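Local coordinates for protein dermonecrotic toxin (Pasteurella multocida, PDB 2EBF) that acts as a secreted dermonecrotic and mitogenic toxin that induces bone resorption and is associated with severe progressive atrophic rhinitis in pigs, at residues T291-S294 / M295-E298; S683-Q686 / F687-Q691; I363-M367 / N368-G372. One frame throughout, in Å; residues are numbered along the deposited sequence.

How the interactions relate
The chain is the C-terminal region of the toxin. The three contacts are local, each within one continuous run of chain, and they lie in series without nesting or crossing. From the N terminus, interaction 1 comes first, inside helix 288-300 of the C2 region. Interaction 3 follows, also in C2, at the end of helix 359-370, where the chain turns into strand 372-376 of the mixed sheet. Interaction 2 is last, in the C3 region, within the loop that joins strands 676-681 and 697-700 of the antiparallel sheet. None of the three touches another. The centres of interactions 1 and 3 are about 47 Å apart, and those of interactions 1 and 2 about 77 Å.

Interaction 1. Residues T291-S294 / M295-E298; sequences TFFS and MLQE
Gln297 lies against Phe293, one helical turn earlier. Its CB starts beside the backbone carbonyl of Phe293. The next atom, CG, stays close to that oxygen, with Gln297 CG 3.4 Å from Phe293 O. CG also sits over one face of the Phe293 ring, offset toward the rim, and makes a CH-pi contact. With CG anti to the carbonyl carbon (chi1 -68°) and the chain extended beyond it, the amide is carried out along the ring. Gln297 CD comes to 3.6 Å from Phe293 CE1. Gln297 NE2 lies 3.5 Å from Phe293 CD1, while OE1 is nearest to CE1. The amide and ring planes are 28° apart, so the two groups are loosely stacked.

Leu296 touches both rings: Leu296 CD1 is 3.7 Å from Phe292 CE2 and 4.2 Å from Phe293 CD2. Met295 places CG between its own N and carbonyl carbon (chi1 57°). This brings Met295 CG to 3.3 Å from Thr291 O and close to Phe292 O as well.

Four backbone i to i+4 bonds hold the turn, as in any regular alpha helix. The bond of the stacked pair itself runs from Gln297 N to Phe293 O at 3.0 Å.

Within the C2 domain, helix 288-300 packs its buried side chains against two helices and a strand. Phe292 and Met295 meet Leu238 of helix 234-248. Phe293 meets Tyr267 and Met270 of helix 267-273. Phe292 touches Leu261, and Leu296 touches Ile263, of strand 260-263.

Interaction 2. Residues S683-Q686 / F687-Q691; sequences SHLQ and FVHDQ
His684 and Phe687 are joined through the backbone, with Phe687 N donating to His684 O at 3.1 Å. This bond closes the short 3-10 turn 684-686.

Leu685 reaches across to His689. Leu685 CD2 sits 3.6 Å from the centroid of the His689 ring, 14° off the normal, in a CH-pi contact over the face. The two side chains cross at about a right angle. His689 has CG between its backbone N and carbonyl carbon (chi1 55°), which folds the ring back over the leucine. A bond from His689 ND1 to Asp690 O, at 2.8 Å and nearly straight, restrains the ring's rotation. The acceptor lies close to the ring plane.

Gln686 runs beside Phe687, both pointing the same way. Gln686 CG sits over the centre of the Phe687 ring, 3.6 Å from the centroid, again as a CH-pi contact.

The loop borders the phosphonate site, with the Gln686 side chain about 7 Å from the ligand. This C-terminal region carries a thiol-protease-like catalytic triad; Cys626 of the phosphonate site is here tied to Cys620 in a disulfide. Arg711 holds the chain just after the turn, by hydrogen bonds to Phe687 O and Val688 O. The whole loop links strands 676-681 and 697-700 of the antiparallel sheet. It packs on neighbouring strand 660-673, where His666 touches Gln686 and meets Phe687 edge-to-face.

Interaction 3. Residues I363-M367 / N368-G372; sequences IEKCM and NTYRG
Lys365 O is gripped by two backbone donors. Tyr370 N donates to Lys365 O at 3.0 Å, almost straight at 167°. Thr369 N also reaches Lys365 O, at 3.0 Å, but with a more bent N-H angle and from above the carbonyl plane. The first bond spans five residues and makes a wider, pi-type turn; the second is the usual helical i to i+4 bond. One residue earlier, Asn368 N donates to Glu364 O at 2.8 Å. Asn368 OD1 finds its partner in Asn395 ND2, and Met367 packs on Phe392 of helix 389-394.

The same turn brings the Tyr370 ring against Lys365. The carbonyl oxygen of Lys365 lies above one face of the ring, offset toward the rim. The lysine chain leaves with CG anti to its N (chi1 -163°) and runs over the phenol end of the ring. Lys365 CG is 3.8 Å from Tyr370 CZ, and Lys365 CE is 3.7 Å from Tyr370 OH. The CG contact is a CH-pi one. Cys366 comes at the ring edge instead, with SG 4.1 Å from Tyr370 CD2, a sulfur-aromatic contact. From outside the helix the tyrosine is fixed by Tyr350 OH, which bonds to Tyr370 OH, and by Tyr345, which meets the ring edge-to-face.

Beyond the turn, Arg371 CA makes a C-H...O contact with Met367 O at 3.4 Å. Arg371 leaves helical geometry with a positive phi (69°), which redirects the chain straight into strand 372-376. The arrangement is a helix C terminus widened by a pi-type turn. It forms a short helix-to-strand junction in an alpha/beta fold, delivering an inner strand of the mixed sheet between strands 498-502 and 528-531.

Interaction 1. Residues T291-S294 / M295-E298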
ATOM      1  N   THR A 291      22.271 -22.121 -18.413  1.00 41.83           N
ATOM      2  CA  THR A 291      23.617 -22.175 -17.843  1.00 41.57           C
ATOM      3  C   THR A 291      23.943 -20.857 -17.143  1.00 41.37           C
ATOM      4  O   THR A 291      24.377 -20.850 -15.988  1.00 41.46           O
ATOM      5  CB  THR A 291      24.676 -22.482 -18.932  1.00 41.55           C
ATOM      6  OG1 THR A 291      24.318 -23.686 -19.626  1.00 40.95           O
ATOM      7  CG2 THR A 291      26.072 -22.645 -18.315  1.00 41.79           C
ATOM      8  N   PHE A 292      23.713 -19.752 -17.853  1.00 41.13           N
ATOM      9  CA  PHE A 292      23.928 -18.405 -17.332  1.00 41.13           C
ATOM     10  C   PHE A 292      23.162 -18.159 -16.028  1.00 40.84           C
ATOM     11  O   PHE A 292      23.730 -17.667 -15.050  1.00 40.94           O
ATOM     12  CB  PHE A 292      23.542 -17.372 -18.398  1.00 41.23           C
ATOM     13  CG  PHE A 292      23.530 -15.953 -17.902  1.00 41.97           C
ATOM     14  CD1 PHE A 292      24.698 -15.192 -17.900  1.00 42.34           C
ATOM     15  CD2 PHE A 292      22.345 -15.372 -17.439  1.00 42.14           C
ATOM     16  CE1 PHE A 292      24.694 -13.874 -17.439  1.00 42.73           C
ATOM     17  CE2 PHE A 292      22.327 -14.055 -16.979  1.00 42.07           C
ATOM     18  CZ  PHE A 292      23.503 -13.303 -16.979  1.00 42.61           C
ATOM     19  N   PHE A 293      21.883 -18.522 -16.020  1.00 40.70           N
ATOM     20  CA  PHE A 293      21.010 -18.301 -14.869  1.00 40.27           C
ATOM     21  C   PHE A 293      21.329 -19.268 -13.732  1.00 40.45           C
ATOM     22  O   PHE A 293      21.278 -18.890 -12.559  1.00 40.12           O
ATOM     23  CB  PHE A 293      19.536 -18.416 -15.297  1.00 40.16           C
ATOM     24  CG  PHE A 293      18.547 -17.960 -14.248  1.00 39.59           C
ATOM     25  CD1 PHE A 293      17.565 -18.829 -13.780  1.00 39.10           C
ATOM     26  CD2 PHE A 293      18.592 -16.662 -13.735  1.00 39.07           C
ATOM     27  CE1 PHE A 293      16.640 -18.417 -12.819  1.00 39.25           C
ATOM     28  CE2 PHE A 293      17.667 -16.241 -12.763  1.00 38.34           C
ATOM     29  CZ  PHE A 293      16.697 -17.120 -12.308  1.00 38.38           C
ATOM     30  N   SER A 294      21.671 -20.507 -14.085  1.00 40.51           N
ATOM     31  CA  SER A 294      22.043 -21.531 -13.102  1.00 40.88           C
ATOM     32  C   SER A 294      23.250 -21.130 -12.253  1.00 41.13           C
ATOM     33  O   SER A 294      23.285 -21.403 -11.050  1.00 41.08           O
ATOM     34  CB  SER A 294      22.328 -22.868 -13.795  1.00 40.83           C
ATOM     35  OG  SER A 294      21.143 -23.397 -14.354  1.00 40.99           O
ATOM     36  N   MET A 295      24.237 -20.490 -12.878  1.00 41.53           N
ATOM     37  CA  MET A 295      25.413 -20.051 -12.133  1.00 42.28           C
ATOM     38  C   MET A 295      25.207 -18.740 -11.395  1.00 41.45           C
ATOM     39  O   MET A 295      25.836 -18.525 -10.363  1.00 41.84           O
ATOM     40  CB  MET A 295      26.693 -20.035 -12.976  1.00 42.39           C
ATOM     41  CG  MET A 295      26.699 -19.208 -14.241  1.00 42.99           C
ATOM     42  SD  MET A 295      28.130 -19.766 -15.198  1.00 44.82           S
ATOM     43  CE  MET A 295      27.958 -18.825 -16.705  1.00 43.17           C
ATOM     44  N   LEU A 296      24.334 -17.874 -11.908  1.00 40.92           N
ATOM     45  CA  LEU A 296      23.875 -16.721 -11.123  1.00 40.19           C
ATOM     46  C   LEU A 296      23.315 -17.189  -9.791  1.00 39.84           C
ATOM     47  O   LEU A 296      23.654 -16.644  -8.738  1.00 39.36           O
ATOM     48  CB  LEU A 296      22.800 -15.926 -11.860  1.00 40.26           C
ATOM     49  CG  LEU A 296      23.175 -14.860 -12.887  1.00 40.36           C
ATOM     50  CD1 LEU A 296      21.902 -14.167 -13.337  1.00 40.54           C
ATOM     51  CD2 LEU A 296      24.151 -13.843 -12.319  1.00 40.90           C
ATOM     52  N   GLN A 297      22.463 -18.211  -9.851  1.00 39.25           N
ATOM     53  CA  GLN A 297      21.831 -18.763  -8.661  1.00 39.16           C
ATOM     54  C   GLN A 297      22.833 -19.480  -7.759  1.00 38.89           C
ATOM     55  O   GLN A 297      22.657 -19.512  -6.543  1.00 38.58           O
ATOM     56  CB  GLN A 297      20.670 -19.684  -9.043  1.00 39.09           C
ATOM     57  CG  GLN A 297      19.489 -18.941  -9.667  1.00 39.12           C
ATOM     58  CD  GLN A 297      18.337 -19.852 -10.034  1.00 39.89           C
ATOM     59  OE1 GLN A 297      17.273 -19.807  -9.412  1.00 41.73           O
ATOM     60  NE2 GLN A 297      18.542 -20.692 -11.045  1.00 39.99           N
ATOM     61  N   GLU A 298      23.879 -20.057  -8.354  1.00 38.71           N
ATOM     62  CA  GLU A 298      24.949 -20.662  -7.556  1.00 38.66           C
ATOM     63  C   GLU A 298      25.776 -19.603  -6.845  1.00 37.84           C
ATOM     64  O   GLU A 298      26.083 -19.755  -5.658  1.00 38.00           O
ATOM     65  CB  GLU A 298      25.837 -21.591  -8.389  1.00 38.92           C
ATOM     66  CG  GLU A 298      25.196 -22.953  -8.596  1.00 40.99           C
ATOM     67  CD  GLU A 298      26.176 -24.049  -8.983  1.00 42.67           C
ATOM     68  OE1 GLU A 298      27.404 -23.892  -8.775  1.00 43.63           O
ATOM     69  OE2 GLU A 298      25.692 -25.085  -9.489  1.00 44.53           O
TER

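Interaction 2. Residues S683-Q686 / F687-Q691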
ATOM      1  N   SER A 683     -25.816  27.762  23.671  1.00 26.05           N
ATOM      2  CA  SER A 683     -24.804  28.372  24.534  1.00 27.13           C
ATOM      3  C   SER A 683     -23.513  28.771  23.824  1.00 26.96           C
ATOM      4  O   SER A 683     -22.503  29.006  24.474  1.00 27.83           O
ATOM      5  CB  SER A 683     -24.521  27.462  25.732  1.00 27.31           C
ATOM      6  OG  SER A 683     -23.863  26.289  25.313  1.00 29.55           O
ATOM      7  N   HIS A 684     -23.554  28.878  22.499  1.00 27.06           N
ATOM      8  CA  HIS A 684     -22.358  29.199  21.712  1.00 26.93           C
ATOM      9  C   HIS A 684     -21.875  30.652  21.870  1.00 27.55           C
ATOM     10  O   HIS A 684     -20.732  30.972  21.525  1.00 27.55           O
ATOM     11  CB  HIS A 684     -22.596  28.881  20.233  1.00 26.85           C
ATOM     12  CG  HIS A 684     -23.248  29.995  19.477  1.00 26.21           C
ATOM     13  ND1 HIS A 684     -24.551  30.385  19.702  1.00 27.70           N
ATOM     14  CD2 HIS A 684     -22.775  30.804  18.502  1.00 26.13           C
ATOM     15  CE1 HIS A 684     -24.853  31.388  18.892  1.00 26.26           C
ATOM     16  NE2 HIS A 684     -23.793  31.659  18.155  1.00 26.99           N
ATOM     17  N   LEU A 685     -22.741  31.529  22.378  1.00 28.03           N
ATOM     18  CA  LEU A 685     -22.364  32.940  22.571  1.00 28.57           C
ATOM     19  C   LEU A 685     -21.423  33.141  23.761  1.00 29.32           C
ATOM     20  O   LEU A 685     -20.949  34.255  24.001  1.00 29.30           O
ATOM     21  CB  LEU A 685     -23.595  33.859  22.668  1.00 28.38           C
ATOM     22  CG  LEU A 685     -24.409  34.093  21.385  1.00 27.89           C
ATOM     23  CD1 LEU A 685     -25.443  35.182  21.623  1.00 28.42           C
ATOM     24  CD2 LEU A 685     -23.528  34.445  20.175  1.00 28.12           C
ATOM     25  N   GLN A 686     -21.137  32.066  24.498  1.00 30.12           N
ATOM     26  CA  GLN A 686     -20.085  32.137  25.510  1.00 30.70           C
ATOM     27  C   GLN A 686     -18.708  32.316  24.851  1.00 30.47           C
ATOM     28  O   GLN A 686     -17.736  32.695  25.508  1.00 30.59           O
ATOM     29  CB  GLN A 686     -20.159  30.969  26.522  1.00 30.96           C
ATOM     30  CG  GLN A 686     -19.741  29.607  26.044  1.00 31.64           C
ATOM     31  CD  GLN A 686     -20.199  28.476  26.984  1.00 32.19           C
ATOM     32  OE1 GLN A 686     -21.021  27.632  26.604  1.00 32.36           O
ATOM     33  NE2 GLN A 686     -19.674  28.462  28.210  1.00 30.91           N
ATOM     34  N   PHE A 687     -18.653  32.071  23.540  1.00 30.17           N
ATOM     35  CA  PHE A 687     -17.428  32.169  22.754  1.00 30.31           C
ATOM     36  C   PHE A 687     -17.502  33.363  21.829  1.00 30.40           C
ATOM     37  O   PHE A 687     -18.589  33.784  21.431  1.00 29.78           O
ATOM     38  CB  PHE A 687     -17.193  30.888  21.938  1.00 29.63           C
ATOM     39  CG  PHE A 687     -17.304  29.639  22.754  1.00 29.33           C
ATOM     40  CD1 PHE A 687     -16.423  29.406  23.808  1.00 28.80           C
ATOM     41  CD2 PHE A 687     -18.294  28.703  22.484  1.00 28.54           C
ATOM     42  CE1 PHE A 687     -16.537  28.258  24.597  1.00 29.85           C
ATOM     43  CE2 PHE A 687     -18.410  27.554  23.262  1.00 29.03           C
ATOM     44  CZ  PHE A 687     -17.529  27.324  24.307  1.00 29.02           C
ATOM     45  N   VAL A 688     -16.332  33.881  21.470  1.00 31.17           N
ATOM     46  CA  VAL A 688     -16.222  35.081  20.643  1.00 31.92           C
ATOM     47  C   VAL A 688     -17.033  34.945  19.343  1.00 32.16           C
ATOM     48  O   VAL A 688     -17.037  33.877  18.709  1.00 31.58           O
ATOM     49  CB  VAL A 688     -14.728  35.451  20.409  1.00 32.18           C
ATOM     50  CG1 VAL A 688     -14.043  34.474  19.460  1.00 32.66           C
ATOM     51  CG2 VAL A 688     -14.605  36.855  19.913  1.00 34.14           C
ATOM     52  N   HIS A 689     -17.725  36.020  18.966  1.00 32.08           N
ATOM     53  CA  HIS A 689     -18.747  35.960  17.919  1.00 33.00           C
ATOM     54  C   HIS A 689     -18.991  37.316  17.285  1.00 33.73           C
ATOM     55  O   HIS A 689     -18.628  38.358  17.850  1.00 33.99           O
ATOM     56  CB  HIS A 689     -20.069  35.461  18.516  1.00 32.40           C
ATOM     57  CG  HIS A 689     -20.540  36.268  19.686  1.00 31.58           C
ATOM     58  ND1 HIS A 689     -21.293  37.416  19.544  1.00 31.27           N
ATOM     59  CD2 HIS A 689     -20.349  36.106  21.016  1.00 29.91           C
ATOM     60  CE1 HIS A 689     -21.553  37.919  20.737  1.00 30.88           C
ATOM     61  NE2 HIS A 689     -20.995  37.142  21.648  1.00 31.89           N
ATOM     62  N   ASP A 690     -19.629  37.301  16.117  1.00 34.93           N
ATOM     63  CA  ASP A 690     -20.091  38.533  15.479  1.00 35.91           C
ATOM     64  C   ASP A 690     -21.082  39.250  16.401  1.00 36.62           C
ATOM     65  O   ASP A 690     -21.878  38.602  17.090  1.00 36.18           O
ATOM     66  CB  ASP A 690     -20.747  38.217  14.135  1.00 36.17           C
ATOM     67  CG  ASP A 690     -20.937  39.452  13.273  1.00 37.31           C
ATOM     68  OD1 ASP A 690     -21.784  40.301  13.622  1.00 38.19           O
ATOM     69  OD2 ASP A 690     -20.241  39.562  12.245  1.00 39.25           O
ATOM     70  N   GLN A 691     -21.027  40.584  16.412  1.00 37.69           N
ATOM     71  CA  GLN A 691     -21.835  41.399  17.331  1.00 38.92           C
ATOM     72  C   GLN A 691     -23.338  41.146  17.282  1.00 38.77           C
ATOM     73  O   GLN A 691     -24.011  41.181  18.313  1.00 39.64           O
ATOM     74  CB  GLN A 691     -21.560  42.898  17.132  1.00 39.32           C
ATOM     75  CG  GLN A 691     -20.504  43.464  18.075  1.00 42.27           C
ATOM     76  CD  GLN A 691     -20.827  43.214  19.545  1.00 45.32           C
ATOM     77  OE1 GLN A 691     -20.202  42.372  20.194  1.00 46.71           O
ATOM     78  NE2 GLN A 691     -21.818  43.936  20.067  1.00 46.49           N
TER

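Interaction 3. Residues I363-M367 / N368-G372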
ATOM      1  N   ILE A 363     -22.906 -21.507 -20.992  1.00 29.37           N
ATOM      2  CA  ILE A 363     -22.113 -20.556 -21.769  1.00 29.00           C
ATOM      3  C   ILE A 363     -22.913 -19.292 -22.074  1.00 29.25           C
ATOM      4  O   ILE A 363     -22.370 -18.175 -22.002  1.00 28.78           O
ATOM      5  CB  ILE A 363     -21.591 -21.172 -23.089  1.00 28.87           C
ATOM      6  CG1 ILE A 363     -20.685 -22.378 -22.791  1.00 28.86           C
ATOM      7  CG2 ILE A 363     -20.881 -20.102 -23.931  1.00 28.90           C
ATOM      8  CD1 ILE A 363     -20.302 -23.213 -24.029  1.00 28.68           C
ATOM      9  N   GLU A 364     -24.189 -19.479 -22.418  1.00 29.63           N
ATOM     10  CA  GLU A 364     -25.115 -18.371 -22.657  1.00 31.03           C
ATOM     11  C   GLU A 364     -25.301 -17.509 -21.418  1.00 31.02           C
ATOM     12  O   GLU A 364     -25.289 -16.286 -21.515  1.00 31.60           O
ATOM     13  CB  GLU A 364     -26.475 -18.881 -23.140  1.00 31.36           C
ATOM     14  CG  GLU A 364     -26.479 -19.299 -24.600  1.00 34.43           C
ATOM     15  CD  GLU A 364     -27.635 -20.228 -24.966  1.00 38.88           C
ATOM     16  OE1 GLU A 364     -28.578 -20.390 -24.157  1.00 40.88           O
ATOM     17  OE2 GLU A 364     -27.593 -20.804 -26.076  1.00 40.60           O
ATOM     18  N   LYS A 365     -25.468 -18.152 -20.265  1.00 31.07           N
ATOM     19  CA  LYS A 365     -25.638 -17.437 -19.002  1.00 31.44           C
ATOM     20  C   LYS A 365     -24.375 -16.681 -18.602  1.00 30.99           C
ATOM     21  O   LYS A 365     -24.469 -15.543 -18.156  1.00 31.36           O
ATOM     22  CB  LYS A 365     -26.093 -18.375 -17.881  1.00 31.78           C
ATOM     23  CG  LYS A 365     -26.685 -17.634 -16.663  1.00 34.14           C
ATOM     24  CD  LYS A 365     -27.726 -18.491 -15.964  1.00 38.54           C
ATOM     25  CE  LYS A 365     -28.613 -17.668 -15.040  1.00 41.48           C
ATOM     26  NZ  LYS A 365     -29.748 -16.998 -15.764  1.00 42.46           N
ATOM     27  N   CYS A 366     -23.203 -17.302 -18.765  1.00 30.37           N
ATOM     28  CA  CYS A 366     -21.923 -16.648 -18.431  1.00 29.98           C
ATOM     29  C   CYS A 366     -21.664 -15.430 -19.318  1.00 29.71           C
ATOM     30  O   CYS A 366     -21.257 -14.360 -18.833  1.00 29.36           O
ATOM     31  CB  CYS A 366     -20.744 -17.634 -18.534  1.00 29.91           C
ATOM     32  SG  CYS A 366     -20.711 -18.895 -17.214  1.00 30.57           S
ATOM     33  N   MET A 367     -21.903 -15.597 -20.611  1.00 29.34           N
ATOM     34  CA  MET A 367     -21.662 -14.527 -21.567  1.00 29.72           C
ATOM     35  C   MET A 367     -22.728 -13.429 -21.487  1.00 30.53           C
ATOM     36  O   MET A 367     -22.391 -12.247 -21.377  1.00 31.18           O
ATOM     37  CB  MET A 367     -21.511 -15.078 -22.997  1.00 29.60           C
ATOM     38  CG  MET A 367     -20.190 -15.841 -23.264  1.00 28.26           C
ATOM     39  SD  MET A 367     -18.645 -14.918 -22.969  1.00 28.30           S
ATOM     40  CE  MET A 367     -18.288 -15.342 -21.261  1.00 25.75           C
ATOM     41  N   ASN A 368     -24.001 -13.813 -21.503  1.00 30.84           N
ATOM     42  CA  ASN A 368     -25.085 -12.834 -21.641  1.00 31.80           C
ATOM     43  C   ASN A 368     -25.584 -12.209 -20.340  1.00 32.27           C
ATOM     44  O   ASN A 368     -25.998 -11.046 -20.338  1.00 32.76           O
ATOM     45  CB  ASN A 368     -26.254 -13.426 -22.435  1.00 32.11           C
ATOM     46  CG  ASN A 368     -25.840 -13.902 -23.819  1.00 33.04           C
ATOM     47  OD1 ASN A 368     -26.351 -14.906 -24.321  1.00 36.29           O
ATOM     48  ND2 ASN A 368     -24.923 -13.181 -24.448  1.00 33.72           N
ATOM     49  N   THR A 369     -25.534 -12.965 -19.246  1.00 32.29           N
ATOM     50  CA  THR A 369     -25.983 -12.466 -17.938  1.00 32.76           C
ATOM     51  C   THR A 369     -24.812 -12.024 -17.049  1.00 32.96           C
ATOM     52  O   THR A 369     -24.775 -10.875 -16.591  1.00 33.27           O
ATOM     53  CB  THR A 369     -26.858 -13.517 -17.205  1.00 32.75           C
ATOM     54  OG1 THR A 369     -28.034 -13.777 -17.977  1.00 32.90           O
ATOM     55  CG2 THR A 369     -27.280 -13.031 -15.829  1.00 33.71           C
ATOM     56  N   TYR A 370     -23.862 -12.926 -16.803  1.00 32.53           N
ATOM     57  CA  TYR A 370     -22.744 -12.613 -15.909  1.00 32.57           C
ATOM     58  C   TYR A 370     -21.692 -11.731 -16.573  1.00 32.92           C
ATOM     59  O   TYR A 370     -20.938 -11.035 -15.884  1.00 33.46           O
ATOM     60  CB  TYR A 370     -22.083 -13.880 -15.381  1.00 32.44           C
ATOM     61  CG  TYR A 370     -23.011 -14.900 -14.762  1.00 32.36           C
ATOM     62  CD1 TYR A 370     -24.185 -14.516 -14.106  1.00 32.76           C
ATOM     63  CD2 TYR A 370     -22.696 -16.257 -14.808  1.00 30.94           C
ATOM     64  CE1 TYR A 370     -25.032 -15.466 -13.526  1.00 32.89           C
ATOM     65  CE2 TYR A 370     -23.533 -17.214 -14.229  1.00 32.39           C
ATOM     66  CZ  TYR A 370     -24.697 -16.809 -13.591  1.00 33.02           C
ATOM     67  OH  TYR A 370     -25.518 -17.752 -13.022  1.00 34.94           O
ATOM     68  N   ARG A 371     -21.641 -11.783 -17.904  1.00 32.53           N
ATOM     69  CA  ARG A 371     -20.672 -11.029 -18.718  1.00 32.92           C
ATOM     70  C   ARG A 371     -19.240 -11.549 -18.549  1.00 31.84           C
ATOM     71  O   ARG A 371     -18.294 -10.954 -19.052  1.00 31.93           O
ATOM     72  CB  ARG A 371     -20.731  -9.524 -18.414  1.00 33.60           C
ATOM     73  CG  ARG A 371     -22.150  -8.937 -18.360  1.00 37.20           C
ATOM     74  CD  ARG A 371     -22.617  -8.513 -19.731  1.00 41.19           C
ATOM     75  NE  ARG A 371     -21.628  -7.628 -20.335  1.00 44.51           N
ATOM     76  CZ  ARG A 371     -21.775  -7.002 -21.494  1.00 45.94           C
ATOM     77  NH1 ARG A 371     -22.893  -7.142 -22.202  1.00 46.71           N
ATOM     78  NH2 ARG A 371     -20.797  -6.227 -21.943  1.00 46.57           N
ATOM     79  N   GLY A 372     -19.087 -12.663 -17.838  1.00 30.86           N
ATOM     80  CA  GLY A 372     -17.778 -13.266 -17.670  1.00 29.30           C
ATOM     81  C   GLY A 372     -17.809 -14.537 -16.854  1.00 28.70           C
ATOM     82  O   GLY A 372     -18.791 -14.829 -16.165  1.00 27.96           O
TER